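Local coordinates for protein separin (Saccharomyces cerevisiae, PDB 5U1T) that cleaves the cohesin subunit MCD1/SCC1 at the onset of anaphase as a caspase-like cysteine protease, so that sister chromatids can separate, at residues L839-Y842 / Y843-E847; Q848-L851 / Q852-L856. All coordinates share one frame; numbering follows the deposited sequence.

Contact 1. Residues L839-Y842 / Y843-E847; sequences LHRY and YMITE
The carbonyl oxygens of L839, H840, R841 and Y842 each accept the backbone N-H of the residue four places on, the regular bonding of an alpha-helix carried to its C-terminal end. The last of these bonds joins T846 N to Y842 O at 3.0 Å; a Schellman motif then ends the helix, E847 taking a positive phi of 59° and bonding through its N to M844 O. On this frame, side chains next to each other or one turn apart pack together. Y842 has CG anti to its backbone nitrogen (chi1 168°), whereas Y843 has CG anti to its own carbonyl carbon, and the two choices bring the adjacent rings together obliquely, with CD2 of Y842 3.7 Å from CE1 of Y843. On the other flank the methyl CG2 of T846 packs 3.5 Å from CE1 of Y842, while T846 OG1 stands over one face of that ring, near its rim, and 2.9 Å from Y842 O. The Y842 hydroxyl points out from the side of the helix and is hydrogen-bonded to E813 of helix 809-825. Reducing Y842 to an alanine would probably leave E813 without its hydroxyl mate and strip the T846 methyl and the Y843 ring of the surface they rest on. Farther round the helix, M844 SD approaches the H840 imidazole obliquely, 4.1 Å from CE1. R841 stretches out from CG to NE, and I845 lays CD1 over one face of its guanidinium, 4.1 Å from NE.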
ATOM      1  N   LEU A 839       5.350  -7.077 -15.969  1.00 49.52           N
ATOM      2  CA  LEU A 839       6.655  -7.308 -16.552  1.00 52.78           C
ATOM      3  C   LEU A 839       6.503  -7.983 -17.916  1.00 56.18           C
ATOM      4  O   LEU A 839       7.261  -7.721 -18.863  1.00 55.52           O
ATOM      5  CB  LEU A 839       7.527  -8.150 -15.617  1.00 52.40           C
ATOM      6  CG  LEU A 839       8.150  -7.352 -14.467  1.00 55.89           C
ATOM      7  CD1 LEU A 839       8.879  -8.256 -13.536  1.00 54.67           C
ATOM      8  CD2 LEU A 839       9.106  -6.305 -14.992  1.00 59.14           C
ATOM      9  N   HIS A 840       5.488  -8.825 -18.026  1.00 55.71           N
ATOM     10  CA  HIS A 840       5.276  -9.529 -19.264  1.00 50.87           C
ATOM     11  C   HIS A 840       4.931  -8.538 -20.375  1.00 57.56           C
ATOM     12  O   HIS A 840       5.489  -8.622 -21.466  1.00 56.65           O
ATOM     13  CB  HIS A 840       4.186 -10.562 -19.117  1.00 47.37           C
ATOM     14  CG  HIS A 840       3.742 -11.132 -20.418  1.00 56.08           C
ATOM     15  ND1 HIS A 840       2.625 -10.675 -21.089  1.00 54.30           N
ATOM     16  CD2 HIS A 840       4.276 -12.105 -21.192  1.00 56.02           C
ATOM     17  CE1 HIS A 840       2.480 -11.360 -22.207  1.00 54.20           C
ATOM     18  NE2 HIS A 840       3.469 -12.232 -22.294  1.00 57.93           N
ATOM     19  N   ARG A 841       4.017  -7.609 -20.099  1.00 53.43           N
ATOM     20  CA  ARG A 841       3.707  -6.549 -21.052  1.00 53.92           C
ATOM     21  C   ARG A 841       4.979  -5.763 -21.381  1.00 60.97           C
ATOM     22  O   ARG A 841       5.212  -5.376 -22.525  1.00 55.17           O
ATOM     23  CB  ARG A 841       2.628  -5.606 -20.510  1.00 53.66           C
ATOM     24  CG  ARG A 841       2.391  -4.342 -21.356  1.00 59.96           C
ATOM     25  CD  ARG A 841       1.359  -3.407 -20.687  1.00 78.40           C
ATOM     26  NE  ARG A 841       1.320  -2.041 -21.221  1.00 79.62           N
ATOM     27  CZ  ARG A 841       0.634  -1.659 -22.305  1.00 83.12           C
ATOM     28  NH1 ARG A 841       0.675  -0.387 -22.695  1.00 85.87           N
ATOM     29  NH2 ARG A 841      -0.083  -2.539 -23.016  1.00 85.76           N
ATOM     30  N   TYR A 842       5.812  -5.542 -20.376  1.00 54.95           N
ATOM     31  CA  TYR A 842       7.008  -4.759 -20.597  1.00 55.44           C
ATOM     32  C   TYR A 842       7.965  -5.497 -21.538  1.00 58.14           C
ATOM     33  O   TYR A 842       8.608  -4.882 -22.373  1.00 55.51           O
ATOM     34  CB  TYR A 842       7.699  -4.433 -19.269  1.00 52.26           C
ATOM     35  CG  TYR A 842       9.080  -3.874 -19.473  1.00 55.68           C
ATOM     36  CD1 TYR A 842       9.256  -2.597 -19.991  1.00 55.50           C
ATOM     37  CD2 TYR A 842      10.212  -4.637 -19.187  1.00 53.74           C
ATOM     38  CE1 TYR A 842      10.508  -2.087 -20.198  1.00 52.79           C
ATOM     39  CE2 TYR A 842      11.462  -4.137 -19.393  1.00 52.66           C
ATOM     40  CZ  TYR A 842      11.603  -2.858 -19.900  1.00 53.33           C
ATOM     41  OH  TYR A 842      12.848  -2.338 -20.110  1.00 60.76           O
ATOM     42  N   TYR A 843       8.044  -6.815 -21.403  1.00 59.18           N
ATOM     43  CA  TYR A 843       8.954  -7.604 -22.224  1.00 57.59           C
ATOM     44  C   TYR A 843       8.422  -7.683 -23.634  1.00 56.01           C
ATOM     45  O   TYR A 843       9.183  -7.858 -24.580  1.00 61.11           O
ATOM     46  CB  TYR A 843       9.171  -9.000 -21.621  1.00 51.80           C
ATOM     47  CG  TYR A 843      10.035  -8.920 -20.389  1.00 56.72           C
ATOM     48  CD1 TYR A 843      11.083  -8.003 -20.328  1.00 64.37           C
ATOM     49  CD2 TYR A 843       9.800  -9.716 -19.275  1.00 60.27           C
ATOM     50  CE1 TYR A 843      11.881  -7.892 -19.214  1.00 58.96           C
ATOM     51  CE2 TYR A 843      10.608  -9.609 -18.141  1.00 60.45           C
ATOM     52  CZ  TYR A 843      11.644  -8.692 -18.126  1.00 58.62           C
ATOM     53  OH  TYR A 843      12.453  -8.546 -17.021  1.00 66.29           O
ATOM     54  N   MET A 844       7.120  -7.516 -23.777  1.00 52.81           N
ATOM     55  CA  MET A 844       6.510  -7.426 -25.093  1.00 54.41           C
ATOM     56  C   MET A 844       6.907  -6.123 -25.779  1.00 53.98           C
ATOM     57  O   MET A 844       7.378  -6.138 -26.895  1.00 54.48           O
ATOM     58  CB  MET A 844       4.996  -7.525 -24.994  1.00 52.09           C
ATOM     59  CG  MET A 844       4.450  -8.924 -25.159  1.00 57.73           C
ATOM     60  SD  MET A 844       2.650  -8.886 -25.425  1.00 76.12           S
ATOM     61  CE  MET A 844       2.439  -7.297 -26.262  1.00 68.29           C
ATOM     62  N   ILE A 845       6.711  -5.004 -25.098  1.00 53.32           N
ATOM     63  CA  ILE A 845       7.098  -3.698 -25.601  1.00 52.59           C
ATOM     64  C   ILE A 845       8.586  -3.624 -25.984  1.00 55.93           C
ATOM     65  O   ILE A 845       8.926  -3.097 -27.032  1.00 55.01           O
ATOM     66  CB  ILE A 845       6.779  -2.595 -24.560  1.00 53.65           C
ATOM     67  CG1 ILE A 845       5.289  -2.588 -24.243  1.00 51.73           C
ATOM     68  CG2 ILE A 845       7.217  -1.211 -25.049  1.00 52.38           C
ATOM     69  CD1 ILE A 845       4.885  -1.506 -23.266  1.00 55.36           C
ATOM     70  N   THR A 846       9.474  -4.152 -25.152  1.00 52.49           N
ATOM     71  CA  THR A 846      10.897  -4.094 -25.472  1.00 60.21           C
ATOM     72  C   THR A 846      11.313  -5.294 -26.327  1.00 60.04           C
ATOM     73  O   THR A 846      12.485  -5.458 -26.671  1.00 54.81           O
ATOM     74  CB  THR A 846      11.760  -4.045 -24.210  1.00 55.68           C
ATOM     75  OG1 THR A 846      11.360  -5.098 -23.334  1.00 53.52           O
ATOM     76  CG2 THR A 846      11.591  -2.725 -23.509  1.00 54.09           C
ATOM     77  N   GLU A 847      10.337  -6.134 -26.643  1.00 57.74           N
ATOM     78  CA  GLU A 847      10.538  -7.240 -27.560  1.00 61.34           C
ATOM     79  C   GLU A 847      11.608  -8.202 -27.106  1.00 59.62           C
ATOM     80  O   GLU A 847      12.235  -8.853 -27.925  1.00 60.98           O
ATOM     81  CB  GLU A 847      10.888  -6.720 -28.952  1.00 58.31           C
ATOM     82  CG  GLU A 847       9.734  -6.039 -29.662  1.00 63.02           C
ATOM     83  CD  GLU A 847      10.146  -5.398 -30.993  1.00 66.38           C
ATOM     84  OE1 GLU A 847       9.303  -4.701 -31.616  1.00 70.55           O
ATOM     85  OE2 GLU A 847      11.311  -5.588 -31.415  1.00 70.15           O
TER

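Contact 2. Residues Q848-L851 / Q852-L856; sequences QTCL and QNITL
L851 O is gripped twice by T855, through the backbone N at 2.7 Å and through the hydroxyl OG1 at 3.0 Å, a worked case of a threonine folding its side chain back onto the preceding turn. The rotation that allows it sets OG1 between the T855 backbone nitrogen and carbonyl carbon (chi1 62°), and the hydroxyl then meets the carbonyl from a direction tilted from its plane. Two other side-chain pairs span the same turns. C850 SG lies 4.1 Å from CD1 of I854, an apolar touch one turn apart. Q852, its chain extended, reaches back toward the start of the helix so that NE2 comes within 3.5 Å of T849 CA, its chain crossing that of T849 at a slant. N853 keeps its CB near C850 O and its amide beside T849 O, with ND2 3.2 Å from that oxygen but at an angle too poor for a hydrogen bond; there the oxygen receives N853 N instead, from well above the carbonyl plane. Beneath these side chains run the i to i+4 backbone bonds of the helix, beginning with Q852 N to Q848 O at 3.1 Å and continuing with I854 N to C850 O. Q848 occupies the N-cap position, and its psi of 78° marks the point where the chain enters the helix. Farther out, L851 rests on Y843, while T855 and L856 pack on H840 of the preceding helix. The whole is the first two turns of helix 849-863, the second arm of an alpha-alpha hairpin in the helical part of separase.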
ATOM      1  N   GLN A 848      11.823  -8.300 -25.803  1.00 59.41           N
ATOM      2  CA  GLN A 848      12.764  -9.280 -25.294  1.00 53.96           C
ATOM      3  C   GLN A 848      12.054 -10.613 -25.247  1.00 60.78           C
ATOM      4  O   GLN A 848      11.633 -11.060 -24.190  1.00 63.74           O
ATOM      5  CB  GLN A 848      13.276  -8.874 -23.927  1.00 57.45           C
ATOM      6  CG  GLN A 848      13.475  -7.390 -23.826  1.00 55.52           C
ATOM      7  CD  GLN A 848      14.134  -6.979 -22.543  1.00 54.26           C
ATOM      8  OE1 GLN A 848      13.781  -5.959 -21.947  1.00 55.50           O
ATOM      9  NE2 GLN A 848      15.114  -7.762 -22.107  1.00 60.62           N
ATOM     10  N   THR A 849      11.927 -11.252 -26.402  1.00 60.70           N
ATOM     11  CA  THR A 849      10.944 -12.301 -26.557  1.00 63.24           C
ATOM     12  C   THR A 849      11.176 -13.532 -25.665  1.00 62.16           C
ATOM     13  O   THR A 849      10.239 -14.274 -25.394  1.00 65.18           O
ATOM     14  CB  THR A 849      10.839 -12.736 -28.045  1.00 67.93           C
ATOM     15  OG1 THR A 849      11.813 -13.738 -28.349  1.00 67.04           O
ATOM     16  CG2 THR A 849      11.007 -11.541 -28.972  1.00 56.48           C
ATOM     17  N   CYS A 850      12.386 -13.737 -25.162  1.00 62.81           N
ATOM     18  CA  CYS A 850      12.634 -14.894 -24.293  1.00 60.69           C
ATOM     19  C   CYS A 850      12.040 -14.701 -22.884  1.00 64.85           C
ATOM     20  O   CYS A 850      11.324 -15.565 -22.375  1.00 65.13           O
ATOM     21  CB  CYS A 850      14.141 -15.177 -24.211  1.00 65.46           C
ATOM     22  SG  CYS A 850      14.656 -16.479 -23.003  1.00 86.11           S
ATOM     23  N   LEU A 851      12.360 -13.571 -22.256  1.00 63.47           N
ATOM     24  CA  LEU A 851      11.791 -13.208 -20.967  1.00 57.46           C
ATOM     25  C   LEU A 851      10.279 -13.108 -21.072  1.00 60.61           C
ATOM     26  O   LEU A 851       9.544 -13.446 -20.139  1.00 60.82           O
ATOM     27  CB  LEU A 851      12.371 -11.891 -20.469  1.00 57.30           C
ATOM     28  CG  LEU A 851      13.771 -12.029 -19.869  1.00 63.51           C
ATOM     29  CD1 LEU A 851      14.359 -10.673 -19.512  1.00 53.72           C
ATOM     30  CD2 LEU A 851      13.730 -12.952 -18.659  1.00 55.67           C
ATOM     31  N   GLN A 852       9.823 -12.646 -22.225  1.00 60.09           N
ATOM     32  CA  GLN A 852       8.402 -12.577 -22.538  1.00 59.22           C
ATOM     33  C   GLN A 852       7.692 -13.940 -22.393  1.00 59.16           C
ATOM     34  O   GLN A 852       6.597 -14.035 -21.832  1.00 55.23           O
ATOM     35  CB  GLN A 852       8.253 -12.037 -23.953  1.00 56.63           C
ATOM     36  CG  GLN A 852       6.878 -11.694 -24.349  1.00 59.30           C
ATOM     37  CD  GLN A 852       6.810 -11.316 -25.812  1.00 64.06           C
ATOM     38  OE1 GLN A 852       5.801 -11.567 -26.481  1.00 61.21           O
ATOM     39  NE2 GLN A 852       7.883 -10.698 -26.318  1.00 61.75           N
ATOM     40  N   ASN A 853       8.328 -14.988 -22.912  1.00 64.52           N
ATOM     41  CA  ASN A 853       7.837 -16.355 -22.749  1.00 65.81           C
ATOM     42  C   ASN A 853       7.908 -16.832 -21.318  1.00 61.11           C
ATOM     43  O   ASN A 853       6.963 -17.419 -20.809  1.00 57.91           O
ATOM     44  CB  ASN A 853       8.634 -17.318 -23.625  1.00 66.56           C
ATOM     45  CG  ASN A 853       8.434 -17.049 -25.085  1.00 72.46           C
ATOM     46  OD1 ASN A 853       7.363 -16.579 -25.500  1.00 64.96           O
ATOM     47  ND2 ASN A 853       9.470 -17.324 -25.887  1.00 77.11           N
ATOM     48  N   ILE A 854       9.054 -16.601 -20.684  1.00 59.80           N
ATOM     49  CA  ILE A 854       9.259 -17.034 -19.321  1.00 56.55           C
ATOM     50  C   ILE A 854       8.277 -16.356 -18.375  1.00 60.20           C
ATOM     51  O   ILE A 854       7.743 -17.014 -17.485  1.00 59.63           O
ATOM     52  CB  ILE A 854      10.699 -16.761 -18.853  1.00 58.48           C
ATOM     53  CG1 ILE A 854      11.643 -17.844 -19.398  1.00 53.34           C
ATOM     54  CG2 ILE A 854      10.763 -16.689 -17.333  1.00 61.23           C
ATOM     55  CD1 ILE A 854      13.122 -17.491 -19.287  1.00 53.41           C
ATOM     56  N   THR A 855       8.014 -15.063 -18.557  1.00 55.86           N
ATOM     57  CA  THR A 855       7.165 -14.393 -17.577  1.00 56.14           C
ATOM     58  C   THR A 855       5.687 -14.586 -17.884  1.00 58.44           C
ATOM     59  O   THR A 855       4.846 -14.400 -17.002  1.00 60.98           O
ATOM     60  CB  THR A 855       7.455 -12.896 -17.455  1.00 53.62           C
ATOM     61  OG1 THR A 855       7.197 -12.265 -18.703  1.00 67.90           O
ATOM     62  CG2 THR A 855       8.897 -12.656 -17.060  1.00 54.76           C
ATOM     63  N   LEU A 856       5.358 -14.974 -19.110  1.00 55.64           N
ATOM     64  CA  LEU A 856       3.984 -15.385 -19.399  1.00 54.37           C
ATOM     65  C   LEU A 856       3.691 -16.715 -18.698  1.00 60.02           C
ATOM     66  O   LEU A 856       2.605 -16.907 -18.150  1.00 63.68           O
ATOM     67  CB  LEU A 856       3.729 -15.513 -20.902  1.00 52.11           C
ATOM     68  CG  LEU A 856       2.342 -16.063 -21.265  1.00 58.61           C
ATOM     69  CD1 LEU A 856       1.213 -15.162 -20.770  1.00 52.91           C
ATOM     70  CD2 LEU A 856       2.223 -16.277 -22.747  1.00 53.52           C
TER

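Following the chain, contact 1 comes first and ends helix 829-845; contact 2 opens helix 849-863 directly afterwards. Neither closes a long loop: both are local, lie in series, and neither nests in nor crosses the other. The short link around E847 and Q848 reverses the chain, so the two helices run roughly antiparallel, with the contact centres about 8 Å apart. They touch where the H840 imidazole, at CD2, comes 3.1 Å from Q852 O, and where M844 packs against Q852. From the hairpin's end, E847 forms a salt bridge to K1507, and I845 and T846 pack on L1508, joining this helical region to the C50 peptidase sequence.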